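Side-chain contacts in dihydroorotase (Saccharomyces cerevisiae S288C, PDB 6L0A), which catalyses the zinc-dependent, reversible interconversion of N-carbamoyl-L-aspartate and (S)-dihydroorotate, the third step of de novo pyrimidine biosynthesis: residues G20-L25 and P261-N266; G103-S108 and V273-Y278; N155-F160 and C229-K234; P225-K230 and I347-G352. All coordinates share one frame; numbering follows the deposited sequence.

Contact 1. Residues G20-L25 and P261-N266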
loop_
_atom_site.group_PDB
_atom_site.type_symbol
_atom_site.label_atom_id
_atom_site.label_comp_id
_atom_site.label_asym_id
_atom_site.label_seq_id
_atom_site.Cartn_x
_atom_site.Cartn_y
_atom_site.Cartn_z
ATOM N N GLY C 20 -24.654 3.031 -17.009
ATOM C CA GLY C 20 -25.297 4.295 -16.656
ATOM C C GLY C 20 -24.490 5.529 -17.017
ATOM O O GLY C 20 -23.837 5.599 -18.064
ATOM N N ALA C 21 -24.533 6.524 -16.127
ATOM C CA ALA C 21 -23.880 7.802 -16.404
ATOM C C ALA C 21 -22.372 7.653 -16.529
ATOM O O ALA C 21 -21.741 8.334 -17.347
ATOM C CB ALA C 21 -24.214 8.822 -15.310
ATOM N N MET C 22 -21.764 6.789 -15.709
ATOM C CA MET C 22 -20.326 6.582 -15.826
ATOM C C MET C 22 -19.974 6.081 -17.220
ATOM O O MET C 22 -19.001 6.543 -17.825
ATOM C CB MET C 22 -19.844 5.600 -14.756
ATOM C CG MET C 22 -18.346 5.319 -14.817
ATOM S SD MET C 22 -17.374 6.786 -14.455
ATOM C CE MET C 22 -17.304 6.709 -12.645
ATOM N N CYS C 23 -20.778 5.153 -17.742
ATOM C CA CYS C 23 -20.562 4.617 -19.083
ATOM C C CYS C 23 -20.686 5.700 -20.147
ATOM O O CYS C 23 -19.922 5.719 -21.117
ATOM C CB CYS C 23 -21.562 3.496 -19.352
ATOM S SG CYS C 23 -21.294 2.593 -20.896
ATOM N N GLU C 24 -21.666 6.590 -20.000
ATOM C CA GLU C 24 -21.813 7.688 -20.949
ATOM C C GLU C 24 -20.609 8.615 -20.923
ATOM O O GLU C 24 -20.216 9.158 -21.962
ATOM C CB GLU C 24 -23.095 8.462 -20.642
ATOM C CG GLU C 24 -24.336 7.585 -20.700
ATOM C CD GLU C 24 -25.618 8.379 -20.568
ATOM O OE1 GLU C 24 -25.542 9.617 -20.397
ATOM O OE2 GLU C 24 -26.702 7.758 -20.638
ATOM N N LEU C 25 -20.001 8.798 -19.749
ATOM C CA LEU C 25 -18.814 9.637 -19.662
ATOM C C LEU C 25 -17.619 8.968 -20.323
ATOM O O LEU C 25 -16.897 9.593 -21.101
ATOM C CB LEU C 25 -18.518 9.955 -18.192
ATOM C CG LEU C 25 -17.244 10.708 -17.805
ATOM C CD1 LEU C 25 -17.083 12.011 -18.577
ATOM C CD2 LEU C 25 -17.262 10.976 -16.307
ATOM N N PRO C 261 -12.706 3.084 -14.162
ATOM C CA PRO C 261 -13.247 4.359 -13.662
ATOM C C PRO C 261 -13.933 4.194 -12.310
ATOM O O PRO C 261 -14.783 3.320 -12.129
ATOM C CB PRO C 261 -14.248 4.776 -14.750
ATOM C CG PRO C 261 -14.019 3.839 -15.909
ATOM C CD PRO C 261 -13.424 2.595 -15.351
ATOM N N HIS C 262 -13.572 5.065 -11.367
ATOM C CA HIS C 262 -14.281 5.176 -10.106
ATOM C C HIS C 262 -14.557 6.642 -9.803
ATOM O O HIS C 262 -13.690 7.496 -10.024
ATOM C CB HIS C 262 -13.469 4.572 -8.951
ATOM C CG HIS C 262 -13.309 3.093 -9.048
ATOM N ND1 HIS C 262 -14.329 2.218 -8.756
ATOM C CD2 HIS C 262 -12.251 2.334 -9.414
ATOM C CE1 HIS C 262 -13.908 0.978 -8.935
ATOM N NE2 HIS C 262 -12.654 1.024 -9.346
ATOM N N PRO C 263 -15.750 6.960 -9.312
ATOM C CA PRO C 263 -15.989 8.320 -8.826
ATOM C C PRO C 263 -15.071 8.601 -7.649
ATOM O O PRO C 263 -14.747 7.709 -6.863
ATOM C CB PRO C 263 -17.460 8.299 -8.411
ATOM C CG PRO C 263 -17.751 6.872 -8.111
ATOM C CD PRO C 263 -16.855 6.048 -8.994
ATOM N N VAL C 264 -14.652 9.861 -7.544
ATOM C CA VAL C 264 -13.640 10.249 -6.573
ATOM C C VAL C 264 -14.048 9.871 -5.152
ATOM O O VAL C 264 -13.190 9.540 -4.320
ATOM C CB VAL C 264 -13.367 11.755 -6.717
ATOM C CG1 VAL C 264 -14.626 12.569 -6.349
ATOM C CG2 VAL C 264 -12.182 12.139 -5.894
ATOM N N GLN C 265 -15.348 9.885 -4.851
ATOM C CA GLN C 265 -15.787 9.557 -3.498
ATOM C C GLN C 265 -15.550 8.092 -3.149
ATOM O O GLN C 265 -15.540 7.748 -1.964
ATOM C CB GLN C 265 -17.268 9.910 -3.301
ATOM C CG GLN C 265 -18.251 9.074 -4.114
ATOM C CD GLN C 265 -18.576 9.718 -5.457
ATOM O OE1 GLN C 265 -17.804 10.546 -5.966
ATOM N NE2 GLN C 265 -19.717 9.338 -6.041
ATOM N N ASN C 266 -15.356 7.221 -4.140
ATOM C CA ASN C 266 -15.027 5.830 -3.856
ATOM C C ASN C 266 -13.523 5.604 -3.745
ATOM O O ASN C 266 -13.090 4.467 -3.542
ATOM C CB ASN C 266 -15.621 4.901 -4.922
ATOM C CG ASN C 266 -17.141 4.915 -4.922
ATOM O OD1 ASN C 266 -17.757 5.759 -4.273
ATOM N ND2 ASN C 266 -17.750 3.978 -5.641
#
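Met22, near the beginning of a helix, carries its half of this contact alone, laying its thioether against two prolines of the loop 261-266. The sulfur meets the first ring: SD of Met22 lies 3.7 Å from CB of Pro261, and CG of Met22 follows it a little farther off. The terminal methyl reaches the second, with CE of Met22 3.7 Å from CD of Pro263 and as close to that residue's ring nitrogen. CG leaves the helix opposite the backbone N (chi1 180°), and bends at chi2 and chi3 then turn the methyl across Pro263 at about a right angle. A flexible, unbranched methionine suits a place where two rigid rings present apolar carbon at different angles. An alanine here would probably leave both proline rings without their apolar cover from the helix and open a gap between helix and loop. The Pro261 end is the more enclosed, buried and touched by Ile346, whereas Met22 and Pro263 remain partly exposed. Between the prolines, His262 points its side chain away from the helix at CB, and its imidazole lies in the malate pocket, where NE2 bonds to the carbonyl of Ala275. The helix 20-32 is flanked by helix 51-64, which receives Cys23, and by strand 345-346, whose Ile346 touches Met22, Leu25 and Pro261 alike.

Contact 2. Residues G103-S108 and V273-Y278. With LMR ((2S)-2-hydroxybutanedioic acid), chain M.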
loop_
_atom_site.group_PDB
_atom_site.type_symbol
_atom_site.label_atom_id
_atom_site.label_comp_id
_atom_site.label_asym_id
_atom_site.label_seq_id
_atom_site.Cartn_x
_atom_site.Cartn_y
_atom_site.Cartn_z
ATOM N N GLY C 103 -13.255 -12.194 -4.610
ATOM C CA GLY C 103 -12.899 -11.268 -3.561
ATOM C C GLY C 103 -11.656 -10.447 -3.817
ATOM O O GLY C 103 -11.370 -9.526 -3.037
ATOM N N VAL C 104 -10.905 -10.743 -4.878
ATOM C CA VAL C 104 -9.620 -10.075 -5.054
ATOM C C VAL C 104 -9.769 -8.643 -5.571
ATOM O O VAL C 104 -8.892 -7.807 -5.301
ATOM C CB VAL C 104 -8.717 -10.935 -5.954
ATOM C CG1 VAL C 104 -7.463 -10.178 -6.383
ATOM C CG2 VAL C 104 -8.325 -12.208 -5.211
ATOM N N THR C 105 -10.871 -8.301 -6.240
ATOM C CA THR C 105 -10.940 -6.976 -6.846
ATOM C C THR C 105 -12.400 -6.561 -7.042
ATOM O O THR C 105 -13.325 -7.185 -6.511
ATOM C CB THR C 105 -10.138 -6.958 -8.153
ATOM O OG1 THR C 105 -10.028 -5.611 -8.621
ATOM C CG2 THR C 105 -10.792 -7.825 -9.216
ATOM N N THR C 106 -12.596 -5.481 -7.795
ATOM C CA THR C 106 -13.919 -4.890 -7.980
ATOM C C THR C 106 -14.913 -5.886 -8.560
ATOM O O THR C 106 -14.655 -6.519 -9.586
ATOM C CB THR C 106 -13.818 -3.683 -8.909
ATOM O OG1 THR C 106 -12.827 -2.779 -8.407
ATOM C CG2 THR C 106 -15.169 -2.982 -9.035
ATOM N N ASN C 107 -16.082 -5.980 -7.923
ATOM C CA ASN C 107 -17.180 -6.820 -8.411
ATOM C C ASN C 107 -16.709 -8.236 -8.725
ATOM O O ASN C 107 -17.060 -8.818 -9.755
ATOM C CB ASN C 107 -17.848 -6.186 -9.631
ATOM C CG ASN C 107 -18.591 -4.919 -9.279
ATOM O OD1 ASN C 107 -18.841 -4.650 -8.100
ATOM N ND2 ASN C 107 -18.949 -4.124 -10.298
ATOM N N SER C 108 -15.897 -8.794 -7.826
ATOM C CA SER C 108 -15.363 -10.135 -7.970
ATOM C C SER C 108 -16.013 -11.118 -7.005
ATOM O O SER C 108 -15.581 -12.270 -6.926
ATOM C CB SER C 108 -13.840 -10.130 -7.757
ATOM O OG SER C 108 -13.512 -9.820 -6.408
ATOM N N VAL C 273 -11.174 1.303 0.013
ATOM C CA VAL C 273 -10.877 2.057 -1.200
ATOM C C VAL C 273 -11.050 1.149 -2.410
ATOM O O VAL C 273 -10.499 0.046 -2.454
ATOM C CB VAL C 273 -9.449 2.619 -1.133
ATOM C CG1 VAL C 273 -8.987 3.100 -2.514
ATOM C CG2 VAL C 273 -9.363 3.750 -0.115
ATOM N N CYS C 274 -11.834 1.601 -3.396
ATOM C CA CYS C 274 -12.012 0.820 -4.620
ATOM C C CYS C 274 -10.699 0.699 -5.381
ATOM O O CYS C 274 -9.954 1.671 -5.514
ATOM C CB CYS C 274 -13.051 1.476 -5.518
ATOM S SG CYS C 274 -14.676 1.444 -4.804
ATOM N N ALA C 275 -10.428 -0.493 -5.905
ATOM C CA ALA C 275 -9.224 -0.727 -6.695
ATOM C C ALA C 275 -9.445 -0.306 -8.141
ATOM O O ALA C 275 -10.463 -0.663 -8.749
ATOM C CB ALA C 275 -8.837 -2.199 -6.646
ATOM N N GLY C 276 -8.485 0.435 -8.692
ATOM C CA GLY C 276 -8.529 0.778 -10.102
ATOM C C GLY C 276 -7.954 2.133 -10.443
ATOM O O GLY C 276 -8.156 3.120 -9.719
ATOM N N VAL C 277 -7.241 2.187 -11.566
ATOM C CA VAL C 277 -6.654 3.410 -12.094
ATOM C C VAL C 277 -7.387 3.743 -13.384
ATOM O O VAL C 277 -7.649 2.848 -14.195
ATOM C CB VAL C 277 -5.144 3.235 -12.342
ATOM C CG1 VAL C 277 -4.568 4.429 -13.135
ATOM C CG2 VAL C 277 -4.392 3.032 -11.000
ATOM N N TYR C 278 -7.724 5.024 -13.572
ATOM C CA TYR C 278 -8.426 5.476 -14.774
ATOM C C TYR C 278 -7.421 6.042 -15.771
ATOM O O TYR C 278 -6.896 7.146 -15.581
ATOM C CB TYR C 278 -9.490 6.522 -14.452
ATOM C CG TYR C 278 -10.097 7.051 -15.732
ATOM C CD1 TYR C 278 -11.001 6.284 -16.450
ATOM C CD2 TYR C 278 -9.717 8.283 -16.254
ATOM C CE1 TYR C 278 -11.550 6.744 -17.654
ATOM C CE2 TYR C 278 -10.257 8.755 -17.465
ATOM C CZ TYR C 278 -11.163 7.973 -18.157
ATOM O OH TYR C 278 -11.703 8.433 -19.353
HETATM C C1 LMR M . -9.439 -4.937 -11.710
HETATM O O1A LMR M . -9.100 -5.112 -12.911
HETATM O O1B LMR M . -8.887 -5.664 -10.859
HETATM C C2 LMR M . -10.492 -3.893 -11.270
HETATM O O2 LMR M . -10.024 -2.868 -10.414
HETATM C C3 LMR M . -10.956 -3.098 -12.445
HETATM C C4 LMR M . -12.298 -2.632 -11.930
HETATM O O4A LMR M . -12.413 -1.799 -10.966
HETATM O O4B LMR M . -13.254 -3.153 -12.520
HETATM O O HOH W 1 -12.453 -2.479 -5.643
#
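Thr105 and Thr106 both present their hydroxyls to the bound malate, and Ala275 approaches them from the other loop. The two threonines use different rotations about CA-CB. In Thr105, OG1 stands opposite the backbone N (chi1 -171°) and donates a short 2.5 Å hydrogen bond to O1B of the malate; in Thr106, OG1 lies beside its own N (chi1 -54°) and donates to O4A of the ligand at 2.8 Å. The neighbouring hydroxyls thus grip the carboxylates at opposite ends of the same molecule. Ala275 meets them with a small side chain, its CB 4.1 Å from OG1 of Thr105; nothing larger than a methyl lets its backbone come near the ligand, O of Ala275 lying 2.8 Å from O2 of the malate. A water ties the loops together, donating to OG1 of Thr106 at 2.8 Å and accepting from N of Ala275. Segment 103-108 probably corresponds to the flexible loop of class II dihydroorotases, which in relatives closes over the substrate with two adjacent threonines; the malate-bound geometry is consistent with that closed form. A valine in place of Thr105 would probably leave the O1B carboxylate without this hydroxyl donor. Thr105 also begins a type II turn ending at Ser108, whose OG donates to O of Thr105 at 2.6 Å, tilted 34° from the carbonyl plane. Across the pocket, Gly276 has backbone angles at which a side chain would collide with the preceding carbonyl. Arg18 and Asn43 add further hydrogen bonds to the malate.

Contact 3. Residues N155-F160 and C229-K234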
loop_
_atom_site.group_PDB
_atom_site.type_symbol
_atom_site.label_atom_id
_atom_site.label_comp_id
_atom_site.label_asym_id
_atom_site.label_seq_id
_atom_site.Cartn_x
_atom_site.Cartn_y
_atom_site.Cartn_z
ATOM N N ASN C 155 2.617 -11.317 -3.158
ATOM C CA ASN C 155 2.968 -12.564 -3.826
ATOM C C ASN C 155 1.768 -13.277 -4.444
ATOM O O ASN C 155 1.921 -14.406 -4.922
ATOM C CB ASN C 155 3.727 -13.508 -2.873
ATOM C CG ASN C 155 2.870 -14.046 -1.733
ATOM O OD1 ASN C 155 1.684 -13.712 -1.582
ATOM N ND2 ASN C 155 3.475 -14.909 -0.919
ATOM N N ALA C 156 0.579 -12.654 -4.454
ATOM C CA ALA C 156 -0.613 -13.372 -4.925
ATOM C C ALA C 156 -0.534 -13.702 -6.415
ATOM O O ALA C 156 -1.078 -14.725 -6.850
ATOM C CB ALA C 156 -1.876 -12.565 -4.615
ATOM N N GLU C 157 0.139 -12.857 -7.207
ATOM C CA GLU C 157 0.322 -13.131 -8.628
ATOM C C GLU C 157 1.311 -14.277 -8.847
ATOM O O GLU C 157 1.029 -15.223 -9.595
ATOM C CB GLU C 157 0.797 -11.865 -9.343
ATOM C CG GLU C 157 1.098 -12.078 -10.797
ATOM C CD GLU C 157 1.402 -10.778 -11.509
ATOM O OE1 GLU C 157 2.516 -10.639 -12.029
ATOM O OE2 GLU C 157 0.532 -9.887 -11.539
ATOM N N GLU C 158 2.472 -14.214 -8.192
ATOM C CA GLU C 158 3.423 -15.323 -8.259
ATOM C C GLU C 158 2.775 -16.633 -7.825
ATOM O O GLU C 158 3.000 -17.682 -8.448
ATOM C CB GLU C 158 4.636 -15.012 -7.388
ATOM C CG GLU C 158 5.760 -16.024 -7.464
ATOM C CD GLU C 158 6.939 -15.588 -6.613
ATOM O OE1 GLU C 158 7.087 -16.100 -5.483
ATOM O OE2 GLU C 158 7.696 -14.701 -7.063
ATOM N N ALA C 159 1.947 -16.588 -6.775
ATOM C CA ALA C 159 1.283 -17.794 -6.281
ATOM C C ALA C 159 0.314 -18.383 -7.304
ATOM O O ALA C 159 0.028 -19.581 -7.253
ATOM C CB ALA C 159 0.537 -17.494 -4.985
ATOM N N PHE C 160 -0.197 -17.561 -8.220
ATOM C CA PHE C 160 -1.121 -18.010 -9.252
ATOM C C PHE C 160 -0.424 -18.717 -10.410
ATOM O O PHE C 160 -1.085 -19.444 -11.164
ATOM C CB PHE C 160 -1.899 -16.804 -9.796
ATOM C CG PHE C 160 -2.972 -17.161 -10.784
ATOM C CD1 PHE C 160 -4.263 -17.452 -10.346
ATOM C CD2 PHE C 160 -2.704 -17.195 -12.148
ATOM C CE1 PHE C 160 -5.265 -17.775 -11.253
ATOM C CE2 PHE C 160 -3.694 -17.531 -13.056
ATOM C CZ PHE C 160 -4.981 -17.811 -12.604
ATOM N N CYS C 229 -4.610 -0.203 -7.256
ATOM C CA CYS C 229 -5.408 -1.063 -8.110
ATOM C C CYS C 229 -5.004 -2.504 -7.817
ATOM O O CYS C 229 -4.099 -2.757 -7.029
ATOM C CB CYS C 229 -5.148 -0.731 -9.580
ATOM S SG CYS C 229 -3.357 -1.030 -9.913
ATOM N N LYS C 230 -5.680 -3.457 -8.458
ATOM C CA LYS C 230 -5.270 -4.848 -8.359
ATOM C C LYS C 230 -4.888 -5.361 -9.745
ATOM O O LYS C 230 -5.513 -4.966 -10.735
ATOM C CB LYS C 230 -6.401 -5.730 -7.760
ATOM C CG LYS C 230 -6.869 -5.313 -6.342
ATOM C CD LYS C 230 -5.742 -5.357 -5.317
ATOM C CE LYS C 230 -5.338 -6.774 -5.002
ATOM N NZ LYS C 230 -6.298 -7.465 -4.036
ATOM N N PRO C 231 -3.805 -6.154 -9.874
ATOM C CA PRO C 231 -2.831 -6.430 -8.815
ATOM C C PRO C 231 -2.094 -5.147 -8.474
ATOM O O PRO C 231 -2.002 -4.240 -9.329
ATOM C CB PRO C 231 -1.887 -7.477 -9.430
ATOM C CG PRO C 231 -2.506 -7.860 -10.782
ATOM C CD PRO C 231 -3.382 -6.705 -11.172
ATOM N N VAL C 232 -1.642 -5.026 -7.225
ATOM C CA VAL C 232 -0.991 -3.793 -6.807
ATOM C C VAL C 232 0.330 -3.646 -7.551
ATOM O O VAL C 232 0.962 -4.637 -7.936
ATOM C CB VAL C 232 -0.766 -3.779 -5.282
ATOM C CG1 VAL C 232 -2.096 -3.977 -4.529
ATOM C CG2 VAL C 232 0.267 -4.831 -4.867
ATOM N N ALA C 233 0.750 -2.398 -7.755
ATOM C CA ALA C 233 2.095 -2.135 -8.253
ATOM C C ALA C 233 3.116 -2.553 -7.201
ATOM O O ALA C 233 2.920 -2.327 -6.001
ATOM C CB ALA C 233 2.254 -0.651 -8.603
ATOM N N LYS C 234 4.197 -3.184 -7.638
ATOM C CA LYS C 234 5.087 -3.911 -6.738
ATOM C C LYS C 234 6.438 -3.192 -6.673
ATOM O O LYS C 234 6.444 -1.966 -6.507
ATOM C CB LYS C 234 5.150 -5.370 -7.164
ATOM C CG LYS C 234 3.788 -6.046 -6.969
ATOM C CD LYS C 234 3.737 -7.440 -7.545
ATOM C CE LYS C 234 2.420 -8.123 -7.169
ATOM N NZ LYS C 234 1.166 -7.546 -7.795
HETATM O O HOH W 2 -0.112 -9.876 -6.512
#
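Glu157 and Pro231 have the closest CA atoms across this contact, 7.4 Å apart, where the start of a helix meets an irregular loop. The helix is weakly bonded at first, although N of Ala159 reaches O of Asn155 at 2.9 Å; the loop turns at a cis peptide before Pro231. Glu157 sends a long arm across: CG stands opposite the backbone N (chi1 176°) and the chain continues extended, carrying the carboxylate to the proline ring. There OE2 of Glu157 lies 3.7 Å from CG of Pro231, a van der Waals touch. The carboxylate is nevertheless well satisfied in this buried place, since Thr182 bonds to OE2 and Ser183 to OE1. Lys234 brings the opposite charge without a salt bridge: its NZ remains 4.5 Å from OE2 of Glu157, near enough for the two charges probably to stabilise one another. The ammonium is held instead by O of Val232, 2.9 Å from NZ of Lys234, which it meets in the carbonyl plane on a lone pair, and by Thr182. A water accepts from both N of Glu157 and NZ of Lys234, joining helix start to loop. Lysine suits the site because its long chain can fold back on its own loop and still face the acid, while the compact ring of Pro231 fits beside His180, a zinc ligand. Helix 156-170 thus begins against the loop joining helices 218-221 and 236-246, and His180 and Thr182 come from the loop after strand 175-178, a parallel strand of the TIM-barrel-type fold.

Contact 4. Residues P225-K230 and I347-G352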
loop_
_atom_site.group_PDB
_atom_site.type_symbol
_atom_site.label_atom_id
_atom_site.label_comp_id
_atom_site.label_asym_id
_atom_site.label_seq_id
_atom_site.Cartn_x
_atom_site.Cartn_y
_atom_site.Cartn_z
ATOM N N PRO C 225 -4.559 6.573 -2.523
ATOM C CA PRO C 225 -5.599 5.644 -3.012
ATOM C C PRO C 225 -5.870 5.742 -4.508
ATOM O O PRO C 225 -6.270 4.744 -5.119
ATOM C CB PRO C 225 -6.824 6.049 -2.188
ATOM C CG PRO C 225 -6.222 6.533 -0.892
ATOM C CD PRO C 225 -4.969 7.255 -1.282
ATOM N N VAL C 226 -5.644 6.908 -5.123
ATOM C CA VAL C 226 -5.897 7.047 -6.553
ATOM C C VAL C 226 -4.993 6.128 -7.371
ATOM O O VAL C 226 -5.364 5.718 -8.477
ATOM C CB VAL C 226 -5.752 8.535 -6.969
ATOM C CG1 VAL C 226 -4.324 9.026 -6.780
ATOM C CG2 VAL C 226 -6.224 8.753 -8.403
ATOM N N ASN C 227 -3.840 5.736 -6.831
ATOM C CA ASN C 227 -2.943 4.821 -7.523
ATOM C C ASN C 227 -3.109 3.368 -7.082
ATOM O O ASN C 227 -2.343 2.523 -7.533
ATOM C CB ASN C 227 -1.489 5.258 -7.322
ATOM C CG ASN C 227 -1.156 6.528 -8.083
ATOM O OD1 ASN C 227 -1.730 6.793 -9.145
ATOM N ND2 ASN C 227 -0.238 7.329 -7.538
ATOM N N PHE C 228 -4.064 3.063 -6.206
ATOM C CA PHE C 228 -4.272 1.693 -5.745
ATOM C C PHE C 228 -5.106 0.938 -6.775
ATOM O O PHE C 228 -6.197 1.388 -7.123
ATOM C CB PHE C 228 -4.972 1.701 -4.380
ATOM C CG PHE C 228 -5.436 0.353 -3.906
ATOM C CD1 PHE C 228 -4.517 -0.647 -3.601
ATOM C CD2 PHE C 228 -6.797 0.084 -3.740
ATOM C CE1 PHE C 228 -4.942 -1.897 -3.155
ATOM C CE2 PHE C 228 -7.227 -1.176 -3.287
ATOM C CZ PHE C 228 -6.299 -2.163 -3.003
ATOM N N CYS C 229 -4.610 -0.203 -7.256
ATOM C CA CYS C 229 -5.408 -1.063 -8.110
ATOM C C CYS C 229 -5.004 -2.504 -7.817
ATOM O O CYS C 229 -4.099 -2.757 -7.029
ATOM C CB CYS C 229 -5.148 -0.731 -9.580
ATOM S SG CYS C 229 -3.357 -1.030 -9.913
ATOM N N LYS C 230 -5.680 -3.457 -8.458
ATOM C CA LYS C 230 -5.270 -4.848 -8.359
ATOM C C LYS C 230 -4.888 -5.361 -9.745
ATOM O O LYS C 230 -5.513 -4.966 -10.735
ATOM C CB LYS C 230 -6.401 -5.730 -7.760
ATOM C CG LYS C 230 -6.869 -5.313 -6.342
ATOM C CD LYS C 230 -5.742 -5.357 -5.317
ATOM C CE LYS C 230 -5.338 -6.774 -5.002
ATOM N NZ LYS C 230 -6.298 -7.465 -4.036
ATOM N N ILE C 347 -10.501 11.087 -11.011
ATOM C CA ILE C 347 -9.107 11.517 -10.993
ATOM C C ILE C 347 -8.348 10.662 -12.003
ATOM O O ILE C 347 -8.218 9.443 -11.789
ATOM C CB ILE C 347 -8.496 11.402 -9.591
ATOM C CG1 ILE C 347 -9.472 11.947 -8.539
ATOM C CG2 ILE C 347 -7.182 12.142 -9.543
ATOM C CD1 ILE C 347 -9.721 13.457 -8.666
ATOM N N PRO C 348 -7.845 11.235 -13.094
ATOM C CA PRO C 348 -7.101 10.442 -14.074
ATOM C C PRO C 348 -5.699 10.105 -13.588
ATOM O O PRO C 348 -5.120 10.775 -12.726
ATOM C CB PRO C 348 -7.047 11.366 -15.296
ATOM C CG PRO C 348 -7.002 12.761 -14.668
ATOM C CD PRO C 348 -7.905 12.666 -13.468
ATOM N N PHE C 349 -5.160 9.038 -14.173
ATOM C CA PHE C 349 -3.781 8.652 -13.924
ATOM C C PHE C 349 -2.834 9.807 -14.239
ATOM O O PHE C 349 -2.960 10.462 -15.281
ATOM C CB PHE C 349 -3.438 7.431 -14.779
ATOM C CG PHE C 349 -2.055 6.915 -14.585
ATOM C CD1 PHE C 349 -1.596 6.585 -13.321
ATOM C CD2 PHE C 349 -1.213 6.749 -15.674
ATOM C CE1 PHE C 349 -0.324 6.109 -13.149
ATOM C CE2 PHE C 349 0.057 6.263 -15.513
ATOM C CZ PHE C 349 0.508 5.945 -14.248
ATOM N N LYS C 350 -1.894 10.060 -13.328
ATOM C CA LYS C 350 -0.834 11.057 -13.517
ATOM C C LYS C 350 -1.403 12.461 -13.685
ATOM O O LYS C 350 -0.830 13.290 -14.400
ATOM C CB LYS C 350 0.066 10.704 -14.703
ATOM C CG LYS C 350 1.116 9.648 -14.386
ATOM C CD LYS C 350 1.864 9.203 -15.624
ATOM C CE LYS C 350 2.562 10.370 -16.313
ATOM N NZ LYS C 350 3.777 10.818 -15.569
ATOM N N ALA C 351 -2.521 12.724 -13.016
ATOM C CA ALA C 351 -3.182 14.019 -13.081
ATOM C C ALA C 351 -2.195 15.154 -12.827
ATOM O O ALA C 351 -1.399 15.107 -11.883
ATOM C CB ALA C 351 -4.319 14.069 -12.062
ATOM N N GLY C 352 -2.224 16.157 -13.712
ATOM C CA GLY C 352 -1.354 17.306 -13.609
ATOM C C GLY C 352 -0.009 17.165 -14.283
ATOM O O GLY C 352 0.706 18.168 -14.407
HETATM O O HOH W 3 -0.978 8.898 -10.840
#
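Val226 and Ile347 have CA atoms 7.1 Å apart and Asn227 and Phe349 7.5 Å, as a short 3-10 turn at 225-227 passes a type II beta turn running from Pro348 to Ala351. The apolar half is a meeting of two beta-branched side chains: CG2 of Val226 lies 3.7 Å from CB of Ile347 and equally near its CG2 methyl, the two chains crossing at about a right angle. In Val226 this methyl stands opposite the backbone N, which aims it at the isoleucine, and chi1 of -44° in Ile347 takes the longer CG1 branch away. Branching at CB suits both residues, since it sets a valine methyl directly against CB and CG2 of Ile347 while CG1 runs elsewhere. The second half is polar against aromatic. OD1 of Asn227 approaches the rim of the Phe349 ring near its plane, 4.2 Å from CD1, with amide and ring planes 74° apart. The same oxygen accepts from a water, 2.8 Å from OD1 of Asn227, which in turn accepts from N of Lys350 at 2.9 Å and so bridges the segments; the amide's ND2 bonds to O of Asp220. One face of the phenylalanine is covered by its own neighbour, CG of Lys350 standing 3.6 Å above the ring centre, and Tyr286 adds an edge-to-face contact. Tyr270 of the second subunit packs on Ile347, so this side of the contact borders that subunit. Within the chain it joins the loop between helices 218-221 and 236-246 to the connection between strands 345-346 and 354-362.

Overall arrangement
All four contacts include residues of the malate pocket, contacts 3 and 4 through the same Lys230. Contacts 1 and 2 meet where NE2 of His262 lies 2.8 Å from O of Ala275. Contacts 2 and 3, with centres about 13 Å apart, are joined by Lys230, whose NZ lies 2.9 Å from O of Val104. Contacts 3 and 4 also share Cys229. The side chain of Thr105 in contact 2 and that of Pro231 in contact 3 each come within about 5 Å of a zinc ion. The touching side chains of contact 4 lie farther out, that of Asn227 about 12 Å from the malate, yet N of Phe349 lies 2.9 Å from O of Tyr278 in contact 2.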